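Local coordinates for glycoside hydrolase family 31 (Trueperella pyogenes, PDB 5I0F), which degrades cycloalternan as a family 31 glycoside hydrolase, probably through a covalent glycosyl-enzyme intermediate, at residues K164-I169 with R247-V252; E173-F178 with P214-V219; R191-V196 with T233-Y238; G227-T232 with R265-S270. One frame throughout, in Å; residues are numbered along the deposited sequence. Where two conformers were deposited one is given.

Contact 1 (K164-I169 with R247-V252); sequences KFALRI and RILIEV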
loop_
_atom_site.group_PDB
_atom_site.type_symbol
_atom_site.label_atom_id
_atom_site.label_comp_id
_atom_site.label_asym_id
_atom_site.label_seq_id
_atom_site.Cartn_x
_atom_site.Cartn_y
_atom_site.Cartn_z
ATOM N N LYS A 164 -1.276 15.436 20.873
ATOM C CA LYS A 164 -2.045 14.244 21.182
ATOM C C LYS A 164 -3.303 14.568 21.960
ATOM O O LYS A 164 -3.375 15.558 22.690
ATOM C CB LYS A 164 -1.205 13.158 21.854
ATOM C CG LYS A 164 -0.615 13.511 23.178
ATOM C CD LYS A 164 0.583 12.611 23.487
ATOM C CE LYS A 164 1.158 13.006 24.842
ATOM N NZ LYS A 164 2.259 12.115 25.276
ATOM N N PHE A 165 -4.306 13.735 21.755
ATOM C CA PHE A 165 -5.607 13.909 22.396
ATOM C C PHE A 165 -6.320 12.559 22.432
ATOM O O PHE A 165 -5.818 11.580 21.870
ATOM C CB PHE A 165 -6.424 15.004 21.684
ATOM C CG PHE A 165 -6.778 14.683 20.269
ATOM C CD1 PHE A 165 -5.917 15.020 19.226
ATOM C CD2 PHE A 165 -7.967 14.024 19.974
ATOM C CE1 PHE A 165 -6.253 14.717 17.907
ATOM C CE2 PHE A 165 -8.303 13.712 18.664
ATOM C CZ PHE A 165 -7.446 14.065 17.627
ATOM N N ALA A 166 -7.457 12.502 23.115
ATOM C CA ALA A 166 -8.150 11.240 23.345
ATOM C C ALA A 166 -9.621 11.307 23.020
ATOM O O ALA A 166 -10.263 12.369 23.125
ATOM C CB ALA A 166 -7.960 10.777 24.775
ATOM N N LEU A 167 -10.143 10.146 22.625
ATOM C CA LEU A 167 -11.568 9.916 22.467
ATOM C C LEU A 167 -12.014 8.770 23.373
ATOM O O LEU A 167 -11.297 7.763 23.546
ATOM C CB LEU A 167 -11.895 9.542 21.024
ATOM C CG LEU A 167 -11.347 10.429 19.916
ATOM C CD1 LEU A 167 -11.786 9.835 18.588
ATOM C CD2 LEU A 167 -11.860 11.847 20.053
ATOM N N ARG A 168 -13.225 8.900 23.917
ATOM C CA ARG A 168 -13.796 7.875 24.773
ATOM C C ARG A 168 -14.354 6.690 23.953
ATOM O O ARG A 168 -15.038 6.898 22.958
ATOM C CB ARG A 168 -14.905 8.492 25.626
ATOM C CG ARG A 168 -15.428 7.574 26.725
ATOM C CD ARG A 168 -16.275 8.336 27.742
ATOM N NE ARG A 168 -17.455 8.884 27.096
ATOM C CZ ARG A 168 -18.556 8.196 26.780
ATOM N NH1 ARG A 168 -19.559 8.833 26.181
ATOM N NH2 ARG A 168 -18.693 6.890 27.072
ATOM N N ILE A 169 -14.084 5.466 24.401
ATOM C CA ILE A 169 -14.670 4.245 23.822
ATOM C C ILE A 169 -15.339 3.480 24.949
ATOM O O ILE A 169 -14.848 3.489 26.072
ATOM C CB ILE A 169 -13.608 3.387 23.070
ATOM C CG1 ILE A 169 -14.209 2.137 22.442
ATOM C CG2 ILE A 169 -12.441 2.974 23.971
ATOM C CD1 ILE A 169 -13.300 1.484 21.399
ATOM N N ARG A 247 -9.792 4.518 26.284
ATOM C CA ARG A 247 -9.379 5.687 25.517
ATOM C C ARG A 247 -8.693 5.281 24.222
ATOM O O ARG A 247 -7.804 4.421 24.225
ATOM C CB ARG A 247 -8.429 6.557 26.331
ATOM C CG ARG A 247 -9.041 7.243 27.532
ATOM C CD ARG A 247 -9.965 8.385 27.144
ATOM N NE ARG A 247 -10.631 9.012 28.281
ATOM C CZ ARG A 247 -11.747 8.590 28.874
ATOM N NH1 ARG A 247 -12.383 7.484 28.470
ATOM N NH2 ARG A 247 -12.238 9.282 29.907
ATOM N N ILE A 248 -9.117 5.914 23.132
ATOM C CA ILE A 248 -8.361 5.952 21.873
ATOM C C ILE A 248 -7.473 7.197 21.936
ATOM O O ILE A 248 -7.967 8.320 21.873
ATOM C CB ILE A 248 -9.291 6.006 20.644
ATOM C CG1 ILE A 248 -10.281 4.828 20.676
ATOM C CG2 ILE A 248 -8.478 6.001 19.362
ATOM C CD1 ILE A 248 -11.234 4.767 19.505
ATOM N N LEU A 249 -6.171 6.991 22.083
ATOM C CA LEU A 249 -5.207 8.083 22.097
ATOM C C LEU A 249 -4.713 8.289 20.676
ATOM O O LEU A 249 -4.269 7.333 20.029
ATOM C CB LEU A 249 -4.022 7.752 22.998
ATOM C CG LEU A 249 -4.338 7.165 24.373
ATOM C CD1 LEU A 249 -3.050 6.899 25.142
ATOM C CD2 LEU A 249 -5.265 8.075 25.155
ATOM N N ILE A 250 -4.814 9.528 20.198
ATOM C CA ILE A 250 -4.476 9.893 18.829
ATOM C C ILE A 250 -3.335 10.880 18.919
ATOM O O ILE A 250 -3.424 11.842 19.678
ATOM C CB ILE A 250 -5.686 10.542 18.123
ATOM C CG1 ILE A 250 -6.840 9.533 18.069
ATOM C CG2 ILE A 250 -5.344 10.977 16.688
ATOM C CD1 ILE A 250 -8.097 10.058 17.426
ATOM N N GLU A 251 -2.280 10.655 18.145
ATOM C CA GLU A 251 -1.176 11.599 18.025
ATOM C C GLU A 251 -1.022 11.974 16.545
ATOM O O GLU A 251 -1.107 11.123 15.668
ATOM C CB GLU A 251 0.097 10.992 18.602
ATOM C CG GLU A 251 1.244 11.968 18.771
ATOM C CD GLU A 251 2.304 11.508 19.781
ATOM O OE1 GLU A 251 3.446 12.023 19.702
ATOM O OE2 GLU A 251 2.014 10.648 20.645
ATOM N N VAL A 252 -0.805 13.260 16.288
ATOM C CA VAL A 252 -0.855 13.821 14.957
ATOM C C VAL A 252 0.408 14.647 14.728
ATOM O O VAL A 252 0.749 15.529 15.546
ATOM C CB VAL A 252 -2.092 14.731 14.821
ATOM C CG1 VAL A 252 -2.205 15.296 13.420
ATOM C CG2 VAL A 252 -3.363 13.989 15.224
HETATM O O HOH W 1 3.566 10.677 22.989
#
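The N-H of I250 points almost straight at the carbonyl of F165, with 2.8 Å from I250 N to F165 O and 177° at the hydrogen. F165 N returns a bond to I250 O. L167 and I248 exchange a like pair, in an antiparallel pairing. With F165 CG between the backbone N and the carbonyl carbon (chi1 64°), the ring lies over I250. One ring face takes I250 CB, 4.0 Å above the plane and toward the rim. I250 CD1 also meets L167 CD1 at 3.9 Å. On the opposite side of the sheet A166 CB packs on R247 CD at 3.9 Å. There K164 and E251 lie side by side. A water accepts from K164 NZ and donates to E251 OE2, while E251 OE1 forms a salt bridge with R162. Within the six-stranded sheet, strands 152-155 and 236-240 flank this pair. The side bearing F165, L167 and I250 packs against strands 138-141 and 225-230 of the second sheet.

Contact 2 (E173-F178 with P214-V219); sequences EHVVGF and PFAQVV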
loop_
_atom_site.group_PDB
_atom_site.type_symbol
_atom_site.label_atom_id
_atom_site.label_comp_id
_atom_site.label_asym_id
_atom_site.label_seq_id
_atom_site.Cartn_x
_atom_site.Cartn_y
_atom_site.Cartn_z
ATOM N N GLU A 173 -17.617 -1.736 22.513
ATOM C CA GLU A 173 -17.323 -1.167 21.192
ATOM C C GLU A 173 -16.114 -1.819 20.524
ATOM O O GLU A 173 -15.141 -2.174 21.193
ATOM C CB GLU A 173 -17.163 0.350 21.276
ATOM C CG GLU A 173 -18.518 1.034 21.377
ATOM C CD GLU A 173 -18.482 2.540 21.524
ATOM O OE1 GLU A 173 -17.497 3.114 22.048
ATOM O OE2 GLU A 173 -19.500 3.176 21.156
ATOM N N HIS A 174 -16.199 -1.929 19.200
ATOM C CA HIS A 174 -15.183 -2.500 18.329
ATOM C C HIS A 174 -14.744 -1.432 17.335
ATOM O O HIS A 174 -15.557 -0.581 16.925
ATOM C CB HIS A 174 -15.771 -3.667 17.579
ATOM C CG HIS A 174 -16.365 -4.696 18.467
ATOM N ND1 HIS A 174 -15.624 -5.725 19.003
ATOM C CD2 HIS A 174 -17.613 -4.824 18.970
ATOM C CE1 HIS A 174 -16.407 -6.474 19.758
ATOM N NE2 HIS A 174 -17.615 -5.940 19.764
ATOM N N VAL A 175 -13.465 -1.457 16.971
ATOM C CA VAL A 175 -12.877 -0.426 16.133
ATOM C C VAL A 175 -12.404 -1.054 14.829
ATOM O O VAL A 175 -11.541 -1.928 14.834
ATOM C CB VAL A 175 -11.703 0.292 16.832
ATOM C CG1 VAL A 175 -11.229 1.468 15.981
ATOM C CG2 VAL A 175 -12.126 0.796 18.202
ATOM N N VAL A 176 -12.994 -0.633 13.716
ATOM C CA VAL A 176 -12.622 -1.162 12.395
ATOM C C VAL A 176 -12.273 -0.004 11.487
ATOM O O VAL A 176 -13.040 0.950 11.362
ATOM C CB VAL A 176 -13.748 -1.995 11.782
ATOM C CG1 VAL A 176 -13.356 -2.496 10.400
ATOM C CG2 VAL A 176 -14.091 -3.157 12.698
ATOM N N GLY A 177 -11.104 -0.096 10.863
ATOM C CA GLY A 177 -10.672 0.909 9.923
ATOM C C GLY A 177 -9.174 1.075 9.860
ATOM O O GLY A 177 -8.397 0.102 9.969
ATOM N N PHE A 178 -8.790 2.336 9.712
ATOM C CA PHE A 178 -7.423 2.768 9.487
ATOM C C PHE A 178 -6.858 2.303 8.144
ATOM O O PHE A 178 -5.630 2.205 7.983
ATOM C CB PHE A 178 -6.520 2.359 10.649
ATOM C CG PHE A 178 -7.046 2.777 12.000
ATOM C CD1 PHE A 178 -7.083 4.109 12.356
ATOM C CD2 PHE A 178 -7.473 1.833 12.922
ATOM C CE1 PHE A 178 -7.550 4.499 13.585
ATOM C CE2 PHE A 178 -7.923 2.224 14.171
ATOM C CZ PHE A 178 -7.977 3.557 14.500
ATOM N N PRO A 214 -6.367 7.798 8.038
ATOM C CA PRO A 214 -6.556 8.267 9.409
ATOM C C PRO A 214 -8.043 8.356 9.767
ATOM O O PRO A 214 -8.549 9.432 10.095
ATOM C CB PRO A 214 -5.866 9.625 9.398
ATOM C CG PRO A 214 -6.104 10.135 7.991
ATOM C CD PRO A 214 -6.029 8.906 7.123
ATOM N N PHE A 215 -8.702 7.206 9.744
ATOM C CA PHE A 215 -10.161 7.090 9.888
ATOM C C PHE A 215 -10.473 5.730 10.459
ATOM O O PHE A 215 -9.806 4.744 10.101
ATOM C CB PHE A 215 -10.884 7.232 8.526
ATOM C CG PHE A 215 -12.249 6.558 8.479
ATOM C CD1 PHE A 215 -13.374 7.201 8.967
ATOM C CD2 PHE A 215 -12.394 5.280 7.965
ATOM C CE1 PHE A 215 -14.611 6.580 8.955
ATOM C CE2 PHE A 215 -13.636 4.646 7.954
ATOM C CZ PHE A 215 -14.748 5.313 8.431
ATOM N N ALA A 216 -11.487 5.665 11.316
ATOM C CA ALA A 216 -12.050 4.386 11.775
ATOM C C ALA A 216 -13.491 4.564 12.221
ATOM O O ALA A 216 -13.902 5.655 12.599
ATOM C CB ALA A 216 -11.219 3.816 12.917
ATOM N N GLN A 217 -14.248 3.481 12.166
ATOM C CA GLN A 217 -15.595 3.449 12.722
ATOM C C GLN A 217 -15.568 2.644 14.006
ATOM O O GLN A 217 -14.716 1.763 14.192
ATOM C CB GLN A 217 -16.626 2.929 11.712
ATOM C CG GLN A 217 -16.442 1.528 11.192
ATOM C CD GLN A 217 -16.345 1.507 9.661
ATOM O OE1 GLN A 217 -17.341 1.665 8.948
ATOM N NE2 GLN A 217 -15.133 1.327 9.155
ATOM N N VAL A 218 -16.480 2.993 14.907
ATOM C CA VAL A 218 -16.532 2.404 16.232
ATOM C C VAL A 218 -17.951 1.909 16.398
ATOM O O VAL A 218 -18.895 2.697 16.321
ATOM C CB VAL A 218 -16.174 3.419 17.321
ATOM C CG1 VAL A 218 -16.172 2.739 18.685
ATOM C CG2 VAL A 218 -14.824 4.095 17.057
ATOM N N VAL A 219 -18.103 0.605 16.593
ATOM C CA VAL A 219 -19.409 -0.048 16.475
ATOM C C VAL A 219 -19.708 -0.772 17.776
ATOM O O VAL A 219 -18.877 -1.538 18.248
ATOM C CB VAL A 219 -19.434 -1.045 15.293
ATOM C CG1 VAL A 219 -20.834 -1.609 15.092
ATOM C CG2 VAL A 219 -18.964 -0.344 14.026
#
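Strands 174-179 and 212-219 form the antiparallel edge of the five-stranded mixed sheet, and here V176 O is gripped twice by Q217. Q217 N donates to V176 O at 2.9 Å. Q217 NE2 reaches the same V176 O at 3.1 Å, from the opposite face of the carbonyl plane. Q217 CG lies between the backbone N and the carbonyl carbon (chi1 61°), and the chain bends at the next torsion. NE2 also donates to A552 O, so the amide nitrogen serves two carbonyls. H174 and V219 exchange backbone bonds further along. G177 faces A216 with only 4.2 Å between G177 CA and A216 CA. With no side chain and a positive phi, G177 lets the two backbones come this close. Next to it the chain turns a corner at F178. A216 CB sits 3.6 Å above one face of the F178 ring, a CH-pi contact. At the other end V218 CG1 packs on the E173 carboxylate, 3.6 Å from E173 OE1. That carboxylate is held by R145, W226 and the backbone N of E170. V175 and F178 pack on V240 of strand 236-240, which sets this edge of the five-stranded sheet against the six-stranded one, as in a beta-sandwich.

Contact 3 (R191-V196 with T233-Y238); sequences RLDSVV and TRRTWY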
loop_
_atom_site.group_PDB
_atom_site.type_symbol
_atom_site.label_atom_id
_atom_site.label_comp_id
_atom_site.label_asym_id
_atom_site.label_seq_id
_atom_site.Cartn_x
_atom_site.Cartn_y
_atom_site.Cartn_z
ATOM N N ARG A 191 -1.754 -0.866 19.054
ATOM C CA ARG A 191 -1.143 0.414 18.728
ATOM C C ARG A 191 -0.693 0.326 17.270
ATOM O O ARG A 191 -0.054 -0.651 16.866
ATOM C CB ARG A 191 0.056 0.724 19.614
ATOM C CG ARG A 191 -0.253 0.709 21.109
ATOM C CD ARG A 191 0.976 0.984 21.974
ATOM N NE ARG A 191 0.603 0.838 23.385
ATOM C CZ ARG A 191 0.553 -0.304 24.084
ATOM N NH1 ARG A 191 0.923 -1.469 23.553
ATOM N NH2 ARG A 191 0.139 -0.276 25.360
ATOM N N LEU A 192 -1.018 1.338 16.493
ATOM C CA LEU A 192 -0.678 1.352 15.067
ATOM C C LEU A 192 -0.430 2.769 14.585
ATOM O O LEU A 192 -0.409 3.698 15.376
ATOM C CB LEU A 192 -1.794 0.679 14.273
ATOM C CG LEU A 192 -3.138 1.396 14.366
ATOM C CD1 LEU A 192 -3.799 1.437 13.020
ATOM C CD2 LEU A 192 -4.057 0.765 15.378
ATOM N N ASP A 193 -0.218 2.943 13.290
ATOM C CA ASP A 193 -0.092 4.272 12.720
ATOM C C ASP A 193 -0.605 4.250 11.284
ATOM O O ASP A 193 -0.974 3.183 10.780
ATOM C CB ASP A 193 1.366 4.818 12.871
ATOM C CG ASP A 193 2.399 4.145 11.946
ATOM O OD1 ASP A 193 2.169 3.049 11.385
ATOM O OD2 ASP A 193 3.489 4.752 11.766
ATOM N N SER A 194 -0.709 5.428 10.684
ATOM C CA SER A 194 -1.143 5.595 9.317
ATOM C C SER A 194 -0.116 6.407 8.545
ATOM O O SER A 194 -0.145 7.659 8.558
ATOM C CB SER A 194 -2.545 6.226 9.259
ATOM O OG SER A 194 -3.503 5.221 9.644
ATOM N N VAL A 195 0.804 5.671 7.911
ATOM C CA VAL A 195 1.841 6.214 7.039
ATOM C C VAL A 195 1.986 5.254 5.863
ATOM O O VAL A 195 2.028 4.039 6.052
ATOM C CB VAL A 195 3.184 6.450 7.783
ATOM C CG1 VAL A 195 3.817 5.165 8.314
ATOM C CG2 VAL A 195 4.179 7.185 6.889
ATOM N N VAL A 196 2.024 5.794 4.654
ATOM C CA VAL A 196 2.146 4.955 3.470
ATOM C C VAL A 196 3.545 4.307 3.538
ATOM O O VAL A 196 4.548 4.987 3.787
ATOM C CB VAL A 196 1.965 5.784 2.199
ATOM C CG1 VAL A 196 2.339 4.991 0.967
ATOM C CG2 VAL A 196 0.536 6.322 2.115
ATOM N N THR A 233 -3.084 14.752 5.833
ATOM C CA THR A 233 -2.226 13.764 5.138
ATOM C C THR A 233 -0.862 13.577 5.801
ATOM O O THR A 233 -0.007 12.849 5.284
ATOM C CB THR A 233 -2.062 14.082 3.633
ATOM O OG1 THR A 233 -1.411 15.346 3.482
ATOM C CG2 THR A 233 -3.437 14.107 2.929
ATOM N N ARG A 234 -0.667 14.191 6.964
ATOM C CA ARG A 234 0.510 13.935 7.771
ATOM C C ARG A 234 0.313 12.635 8.538
ATOM O O ARG A 234 -0.788 12.096 8.610
ATOM C CB ARG A 234 0.794 15.095 8.738
ATOM C CG ARG A 234 0.942 16.437 8.045
ATOM C CD ARG A 234 1.598 17.492 8.934
ATOM N NE ARG A 234 1.754 18.782 8.265
ATOM C CZ ARG A 234 0.815 19.736 8.158
ATOM N NH1 ARG A 234 -0.421 19.577 8.649
ATOM N NH2 ARG A 234 1.114 20.885 7.538
ATOM N N ARG A 235 1.402 12.141 9.106
ATOM C CA ARG A 235 1.386 10.889 9.831
ATOM C C ARG A 235 0.567 11.024 11.106
ATOM O O ARG A 235 0.574 12.081 11.742
ATOM C CB ARG A 235 2.807 10.485 10.157
ATOM C CG ARG A 235 2.949 9.109 10.763
ATOM C CD ARG A 235 4.403 8.713 10.715
ATOM N NE ARG A 235 4.661 7.354 11.186
ATOM C CZ ARG A 235 5.883 6.833 11.259
ATOM N NH1 ARG A 235 6.058 5.589 11.684
ATOM N NH2 ARG A 235 6.955 7.576 10.945
ATOM N N THR A 236 -0.142 9.950 11.449
ATOM C CA THR A 236 -0.908 9.855 12.679
ATOM C C THR A 236 -0.651 8.508 13.323
ATOM O O THR A 236 -0.331 7.538 12.638
ATOM C CB THR A 236 -2.424 10.026 12.443
ATOM O OG1 THR A 236 -2.860 9.151 11.396
ATOM C CG2 THR A 236 -2.745 11.452 12.042
ATOM N N TRP A 237 -0.797 8.471 14.644
ATOM C CA TRP A 237 -0.606 7.267 15.449
ATOM C C TRP A 237 -1.847 7.064 16.333
ATOM O O TRP A 237 -2.513 8.051 16.743
ATOM C CB TRP A 237 0.612 7.418 16.346
ATOM C CG TRP A 237 1.954 7.545 15.689
ATOM C CD1 TRP A 237 2.890 6.557 15.557
ATOM C CD2 TRP A 237 2.547 8.728 15.165
ATOM N NE1 TRP A 237 4.021 7.048 14.962
ATOM C CE2 TRP A 237 3.839 8.382 14.711
ATOM C CE3 TRP A 237 2.116 10.061 15.042
ATOM C CZ2 TRP A 237 4.712 9.315 14.130
ATOM C CZ3 TRP A 237 2.985 10.995 14.463
ATOM C CH2 TRP A 237 4.270 10.617 14.019
ATOM N N TYR A 238 -2.141 5.799 16.627
ATOM C CA TYR A 238 -3.363 5.386 17.345
ATOM C C TYR A 238 -3.012 4.335 18.384
ATOM O O TYR A 238 -2.388 3.302 18.061
ATOM C CB TYR A 238 -4.442 4.841 16.364
ATOM C CG TYR A 238 -4.735 5.841 15.280
ATOM C CD1 TYR A 238 -5.650 6.870 15.493
ATOM C CD2 TYR A 238 -4.045 5.817 14.066
ATOM C CE1 TYR A 238 -5.872 7.831 14.523
ATOM C CE2 TYR A 238 -4.259 6.776 13.090
ATOM C CZ TYR A 238 -5.171 7.779 13.328
ATOM O OH TYR A 238 -5.402 8.725 12.383
HETATM O O HOH W 2 -2.101 9.629 8.897
#
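R235 grips D193 side-on, with two nitrogens on one oxygen. R235 NH1 lies 2.7 Å from D193 OD2, and R235 NE lies 2.9 Å from D193 OD2. The acceptor is close to the guanidinium plane, but the carboxylate plane is turned 52° from it. R235 CG is anti to the backbone N (chi1 -173°) and the chain stays extended to NE, which carries the group across to the other strand. D193 CG lies between the backbone N and the carbonyl carbon (chi1 72°), turned toward R235, while D193 CB meets W237 CD1 at 3.5 Å. V195 CG1 covers one guanidinium face, 3.7 Å from R235 NE. R235 CG in turn rests over a face of the W237 indole, toward its rim. Both ions have second partners: D193 OD1 bonds to Y13 OH, and R235 NH1 to P12 O.

The other side of the sheet carries a chain of hydrogen bonds. Y238 OH donates to T236 OG1 at 2.8 Å. T236 OG1 donates to a water 2.7 Å away, and that water donates to S194 O and R234 O. S194 OG bonds to M213 O. L192 and Y238 pair through two backbone bonds. Strand 191-194 is an outermost strand of the six-stranded sheet of the beta-sandwich, and the salt bridge joins it to the loop that leads into strand 236-240.

Contact 4 (G227-T232 with R265-S270); sequences GFHVET and RVNTWS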
loop_
_atom_site.group_PDB
_atom_site.type_symbol
_atom_site.label_atom_id
_atom_site.label_comp_id
_atom_site.label_asym_id
_atom_site.label_seq_id
_atom_site.Cartn_x
_atom_site.Cartn_y
_atom_site.Cartn_z
ATOM N N GLY A 227 -17.878 7.422 14.212
ATOM C CA GLY A 227 -16.568 7.319 13.558
ATOM C C GLY A 227 -15.854 8.634 13.585
ATOM O O GLY A 227 -16.444 9.668 13.930
ATOM N N PHE A 228 -14.580 8.589 13.227
ATOM C CA PHE A 228 -13.756 9.780 13.228
ATOM C C PHE A 228 -12.740 9.730 12.105
ATOM O O PHE A 228 -12.323 8.654 11.687
ATOM C CB PHE A 228 -13.051 9.944 14.564
ATOM C CG PHE A 228 -12.125 8.823 14.906
ATOM C CD1 PHE A 228 -12.609 7.669 15.550
ATOM C CD2 PHE A 228 -10.760 8.921 14.635
ATOM C CE1 PHE A 228 -11.761 6.625 15.859
ATOM C CE2 PHE A 228 -9.907 7.872 14.949
ATOM C CZ PHE A 228 -10.407 6.722 15.560
ATOM N N HIS A 229 -12.346 10.915 11.653
ATOM C CA HIS A 229 -11.388 11.070 10.580
ATOM C C HIS A 229 -10.544 12.268 10.911
ATOM O O HIS A 229 -11.054 13.379 10.965
ATOM C CB HIS A 229 -12.103 11.229 9.238
ATOM C CG HIS A 229 -11.236 11.752 8.127
ATOM N ND1 HIS A 229 -11.678 12.699 7.235
ATOM C CD2 HIS A 229 -9.959 11.468 7.771
ATOM C CE1 HIS A 229 -10.723 12.967 6.368
ATOM N NE2 HIS A 229 -9.668 12.226 6.665
ATOM N N VAL A 230 -9.257 12.048 11.147
ATOM C CA VAL A 230 -8.356 13.157 11.372
ATOM C C VAL A 230 -8.064 13.702 9.963
ATOM O O VAL A 230 -7.479 13.005 9.153
ATOM C CB VAL A 230 -7.057 12.728 12.087
ATOM C CG1 VAL A 230 -6.193 13.946 12.425
ATOM C CG2 VAL A 230 -7.362 11.927 13.351
ATOM N N GLU A 231 -8.502 14.928 9.674
ATOM C CA GLU A 231 -8.419 15.476 8.316
ATOM C C GLU A 231 -7.034 16.046 8.037
ATOM O O GLU A 231 -6.790 17.244 8.130
ATOM C CB GLU A 231 -9.527 16.508 8.013
ATOM C CG GLU A 231 -9.763 16.649 6.496
ATOM C CD GLU A 231 -10.941 17.535 6.139
ATOM O OE1 GLU A 231 -10.757 18.488 5.370
ATOM O OE2 GLU A 231 -12.054 17.310 6.619
ATOM N N THR A 232 -6.126 15.138 7.692
ATOM C CA THR A 232 -4.733 15.463 7.465
ATOM C C THR A 232 -4.137 14.390 6.562
ATOM O O THR A 232 -4.644 13.258 6.548
ATOM C CB THR A 232 -3.938 15.505 8.781
ATOM O OG1 THR A 232 -2.603 15.958 8.512
ATOM C CG2 THR A 232 -3.853 14.122 9.466
ATOM N N ARG A 265 -8.445 19.486 12.433
ATOM C CA ARG A 265 -9.849 19.173 12.176
ATOM C C ARG A 265 -10.040 17.666 12.285
ATOM O O ARG A 265 -9.277 16.897 11.684
ATOM C CB ARG A 265 -10.268 19.682 10.797
ATOM C CG ARG A 265 -11.601 19.179 10.266
ATOM C CD ARG A 265 -12.788 19.636 11.086
ATOM N NE ARG A 265 -14.015 18.969 10.650
ATOM C CZ ARG A 265 -15.217 19.128 11.205
ATOM N NH1 ARG A 265 -15.399 19.959 12.237
ATOM N NH2 ARG A 265 -16.257 18.454 10.722
ATOM N N VAL A 266 -11.044 17.258 13.056
ATOM C CA VAL A 266 -11.460 15.865 13.146
ATOM C C VAL A 266 -12.931 15.782 12.764
ATOM O O VAL A 266 -13.796 16.275 13.496
ATOM C CB VAL A 266 -11.264 15.304 14.566
ATOM C CG1 VAL A 266 -11.672 13.832 14.618
ATOM C CG2 VAL A 266 -9.816 15.490 14.999
ATOM N N ASN A 267 -13.223 15.167 11.622
ATOM C CA ASN A 267 -14.605 14.934 11.229
ATOM C C ASN A 267 -15.151 13.771 12.047
ATOM O O ASN A 267 -14.410 12.840 12.408
ATOM C CB ASN A 267 -14.724 14.620 9.746
ATOM C CG ASN A 267 -14.187 15.728 8.863
ATOM O OD1 ASN A 267 -14.636 16.879 8.927
ATOM N ND2 ASN A 267 -13.215 15.391 8.025
ATOM N N THR A 268 -16.444 13.827 12.364
ATOM C CA THR A 268 -17.101 12.761 13.136
ATOM C C THR A 268 -18.519 12.554 12.649
ATOM O O THR A 268 -19.146 13.476 12.135
ATOM C CB THR A 268 -17.147 13.048 14.665
ATOM O OG1 THR A 268 -17.834 14.288 14.935
ATOM C CG2 THR A 268 -15.764 13.117 15.275
ATOM N N TRP A 269 -19.016 11.334 12.817
ATOM C CA TRP A 269 -20.359 10.953 12.397
ATOM C C TRP A 269 -20.909 9.962 13.370
ATOM O O TRP A 269 -20.163 9.300 14.093
ATOM C CB TRP A 269 -20.365 10.314 11.007
ATOM C CG TRP A 269 -19.670 11.141 9.992
ATOM C CD1 TRP A 269 -20.217 12.122 9.239
ATOM C CD2 TRP A 269 -18.281 11.074 9.633
ATOM N NE1 TRP A 269 -19.265 12.678 8.421
ATOM C CE2 TRP A 269 -18.061 12.066 8.654
ATOM C CE3 TRP A 269 -17.200 10.275 10.048
ATOM C CZ2 TRP A 269 -16.816 12.282 8.070
ATOM C CZ3 TRP A 269 -15.941 10.488 9.457
ATOM C CH2 TRP A 269 -15.769 11.479 8.474
ATOM N N SER A 270 -22.229 9.861 13.380
ATOM C CA SER A 270 -22.895 8.800 14.109
ATOM C C SER A 270 -24.215 8.386 13.458
ATOM O O SER A 270 -24.847 9.172 12.736
ATOM C CB SER A 270 -23.089 9.218 15.559
ATOM O OG SER A 270 -23.934 10.349 15.641
HETATM O O HOH W 3 -14.580 18.735 6.948
HETATM O O HOH W 4 -6.525 18.798 10.443
#
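Antiparallel strands 225-230 and 263-271 lie inside the five-stranded sheet, and the polar cluster at their end centres on the N267 amide. N267 ND2 donates to E231 OE2 at 2.6 Å in a nearly straight bond of 171°, meeting the anti lone pair of the carboxylate. The same N267 ND2 donates to H229 ND1 at 3.2 Å. It approaches from well out of the imidazole plane, with ring and amide planes 36° apart. N267 OD1 is held by R265 NE at 2.8 Å and by R265 NH2, side-on and within one strand. A water also donates to N267 OD1 and E231 OE2, so the amide is fixed at both ends. R265 NH1 goes on to a salt bridge with D140 of strand 138-141.

This sheet is one half of the beta-sandwich. F228, V230 and V266 point into the sandwich, where F228 and V230 meet I250 of the facing sheet. F228 CB touches V266 CG1 at 4.1 Å. On the other side, the rim of the W269 indole meets H229 CB, with W269 CH2 at 3.8 Å. Helix 273-284 lies over H229 and W269 through F280 and V283. E231 centres an inverse gamma turn, and E231 N still binds R265 O at 2.9 Å.

From the N terminus, contact 1 opens first at 164-169, and contacts 2 and 3 open next at 173-178 and 191-196. Contact 2 closes at 214-219. Contact 4 then opens at 227-232, before contact 3 closes at 233-238, contact 1 at 247-252 and contact 4 at 265-270. Contacts 2 and 3 therefore both lie within the span of contact 1 and cross each other. Contact 4 follows contact 2 in series but crosses contacts 1 and 3. Contacts 1 and 3 lie in the six-stranded sheet, joined through strands 236-240 and 247-253. Contacts 2 and 4 lie in the five-stranded sheet, joined through strands 212-219 and 225-230. Each crossing pair spans the two sheets and touches by side-chain packing between them.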